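Local coordinates for galectin (Danio rerio, PDB 6E20), which binds beta-galactoside-containing glycans as a galectin-1-like lectin of zebrafish innate immunity and probably recognises the envelope glycoprotein of a fish rhabdovirus, at the interface of chains A and B. Sequence-based numbering; all coordinates share one arbitrary frame. Chains: chain A/B, Galectin.

The interface of chains A and B. Residues chain A 9, 128-132; chain B 9, 129-133.
A:Val131 and B:Val131 face each other at the two-fold axis of this galectin-1-type dimer, where the C-terminal strands A:126-132 and B:126-133 run antiparallel and join the beta-sandwiches of both subunits into continuous sheets. Each valine turns CG1 anti to its own backbone N; this compact, beta-branched residue suits a strand at the seam. The contact between the two is made by the main chain: A:Val131 N donates to B:Val131 O at 2.8 Å, and B:Val131 N returns a bond to A:Val131 O at 2.9 Å, both nearly straight and in the carbonyl plane. On the same side of the sheet as the valines, the methionines reach across from strands 9-12. Their chains are extended beyond CG, so that the tip methyl does the touching: A:Met9 CE lies 3.5 Å from the carbonyl carbon C of B:Gln129, and B:Met9 CE approaches A:Gln129 C at 3.6 Å. A long, flexible thioether can lay an apolar end against the partner's backbone. Antiparallel bridges pair A:Gly130 with B:Glu132 and A:Glu132 with B:Gly130, whose bare CA lets A:Glu132 CB lie 4.0 Å away. Farther along, B:Ile133 N donates to A:Gln129 O at 2.7 Å, a main-chain bond independent of either side chain; beta-branched isoleucine suits the strand, while extended A:Gln129 can carry its amide outward. On the other side of the sheet, long acidic side chains can lift their carboxylates to the polar rim, where those of A:Glu132 and B:Glu132 cross obliquely, planes 68° apart. A:Glu132 takes the crowded first torsion (chi1 44°) and bends at chi2, whereas B:Glu132 stays extended, CG anti to its carbonyl carbon, breaking the two-fold locally. Their OE2 atoms come within 3.0 Å, a separation that would repel two charged carboxylates and may favour a shared proton, though protons are not seen.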
loop_
_atom_site.group_PDB
_atom_site.type_symbol
_atom_site.label_atom_id
_atom_site.label_comp_id
_atom_site.label_asym_id
_atom_site.label_seq_id
_atom_site.Cartn_x
_atom_site.Cartn_y
_atom_site.Cartn_z
ATOM N N MET A 9 -7.929 0.446 1.529
ATOM C CA MET A 9 -7.082 0.850 2.676
ATOM C C MET A 9 -7.697 2.136 3.246
ATOM O O MET A 9 -8.013 3.007 2.447
ATOM C CB MET A 9 -5.645 1.074 2.212
ATOM C CG MET A 9 -4.636 0.697 3.226
ATOM S SD MET A 9 -2.960 0.618 2.576
ATOM C CE MET A 9 -2.144 0.868 4.158
ATOM N N ILE A 128 6.774 4.092 -5.535
ATOM C CA ILE A 128 6.134 4.090 -4.188
ATOM C C ILE A 128 6.690 2.903 -3.399
ATOM O O ILE A 128 6.453 1.746 -3.822
ATOM C CB ILE A 128 4.602 4.055 -4.304
ATOM C CG1 ILE A 128 4.073 5.280 -5.056
ATOM C CG2 ILE A 128 3.977 3.892 -2.927
ATOM C CD1 ILE A 128 4.628 6.593 -4.571
ATOM N N GLN A 129 7.395 3.182 -2.303
ATOM C CA GLN A 129 8.024 2.168 -1.422
ATOM C C GLN A 129 7.242 1.977 -0.117
ATOM O O GLN A 129 7.486 0.947 0.547
ATOM C CB GLN A 129 9.456 2.575 -1.089
ATOM C CG GLN A 129 10.405 2.354 -2.258
ATOM C CD GLN A 129 11.736 3.046 -2.091
ATOM O OE1 GLN A 129 11.880 4.024 -1.360
ATOM N NE2 GLN A 129 12.722 2.551 -2.811
ATOM N N GLY A 130 6.388 2.927 0.267
ATOM C CA GLY A 130 5.801 2.979 1.623
ATOM C C GLY A 130 4.408 3.566 1.598
ATOM O O GLY A 130 4.268 4.687 1.103
ATOM N N VAL A 131 3.415 2.836 2.121
ATOM C CA VAL A 131 2.053 3.386 2.376
ATOM C C VAL A 131 1.568 2.893 3.743
ATOM O O VAL A 131 1.300 1.695 3.854
ATOM C CB VAL A 131 1.081 3.010 1.250
ATOM C CG1 VAL A 131 -0.308 3.574 1.498
ATOM C CG2 VAL A 131 1.618 3.446 -0.109
ATOM N N GLU A 132 1.517 3.782 4.744
ATOM C CA GLU A 132 1.083 3.430 6.124
ATOM C C GLU A 132 0.159 4.505 6.696
ATOM O O GLU A 132 0.455 5.714 6.533
ATOM C CB GLU A 132 2.257 3.137 7.059
ATOM C CG GLU A 132 3.419 4.091 6.960
ATOM C CD GLU A 132 4.767 3.466 7.269
ATOM O OE1 GLU A 132 4.874 2.694 8.256
ATOM O OE2 GLU A 132 5.713 3.768 6.532
ATOM N N MET B 9 2.566 -1.933 -7.293
ATOM C CA MET B 9 3.625 -1.700 -6.275
ATOM C C MET B 9 4.619 -2.872 -6.344
ATOM O O MET B 9 4.420 -3.858 -5.667
ATOM C CB MET B 9 3.004 -1.584 -4.883
ATOM C CG MET B 9 3.917 -0.941 -3.868
ATOM S SD MET B 9 3.124 -0.731 -2.260
ATOM C CE MET B 9 4.519 -0.129 -1.311
ATOM N N GLN B 129 -2.853 -1.649 7.637
ATOM C CA GLN B 129 -2.444 -0.295 8.061
ATOM C C GLN B 129 -1.137 0.099 7.372
ATOM O O GLN B 129 -0.859 1.311 7.360
ATOM C CB GLN B 129 -2.250 -0.257 9.576
ATOM C CG GLN B 129 -3.481 -0.707 10.354
ATOM C CD GLN B 129 -3.262 -0.596 11.847
ATOM O OE1 GLN B 129 -2.214 -0.981 12.385
ATOM N NE2 GLN B 129 -4.265 -0.069 12.532
ATOM N N GLY B 130 -0.333 -0.868 6.897
ATOM C CA GLY B 130 0.973 -0.555 6.289
ATOM C C GLY B 130 1.423 -1.591 5.288
ATOM O O GLY B 130 1.330 -2.793 5.584
ATOM N N VAL B 131 1.852 -1.121 4.121
ATOM C CA VAL B 131 2.588 -1.913 3.103
ATOM C C VAL B 131 3.831 -1.109 2.741
ATOM O O VAL B 131 3.675 0.032 2.237
ATOM C CB VAL B 131 1.739 -2.240 1.866
ATOM C CG1 VAL B 131 2.464 -3.212 0.938
ATOM C CG2 VAL B 131 0.403 -2.820 2.282
ATOM N N GLU B 132 4.991 -1.676 3.055
ATOM C CA GLU B 132 6.321 -1.086 2.772
ATOM C C GLU B 132 7.147 -2.108 1.995
ATOM O O GLU B 132 7.196 -3.280 2.425
ATOM C CB GLU B 132 7.048 -0.728 4.065
ATOM C CG GLU B 132 6.313 0.295 4.902
ATOM C CD GLU B 132 6.834 0.425 6.323
ATOM O OE1 GLU B 132 6.534 -0.466 7.135
ATOM O OE2 GLU B 132 7.541 1.405 6.609
ATOM N N ILE B 133 7.801 -1.661 0.927
ATOM C CA ILE B 133 8.697 -2.501 0.081
ATOM C C ILE B 133 9.975 -1.702 -0.138
ATOM O O ILE B 133 9.857 -0.606 -0.701
ATOM C CB ILE B 133 8.032 -2.877 -1.258
ATOM C CG1 ILE B 133 6.771 -3.709 -1.039
ATOM C CG2 ILE B 133 9.018 -3.580 -2.189
ATOM C CD1 ILE B 133 5.935 -3.903 -2.287
#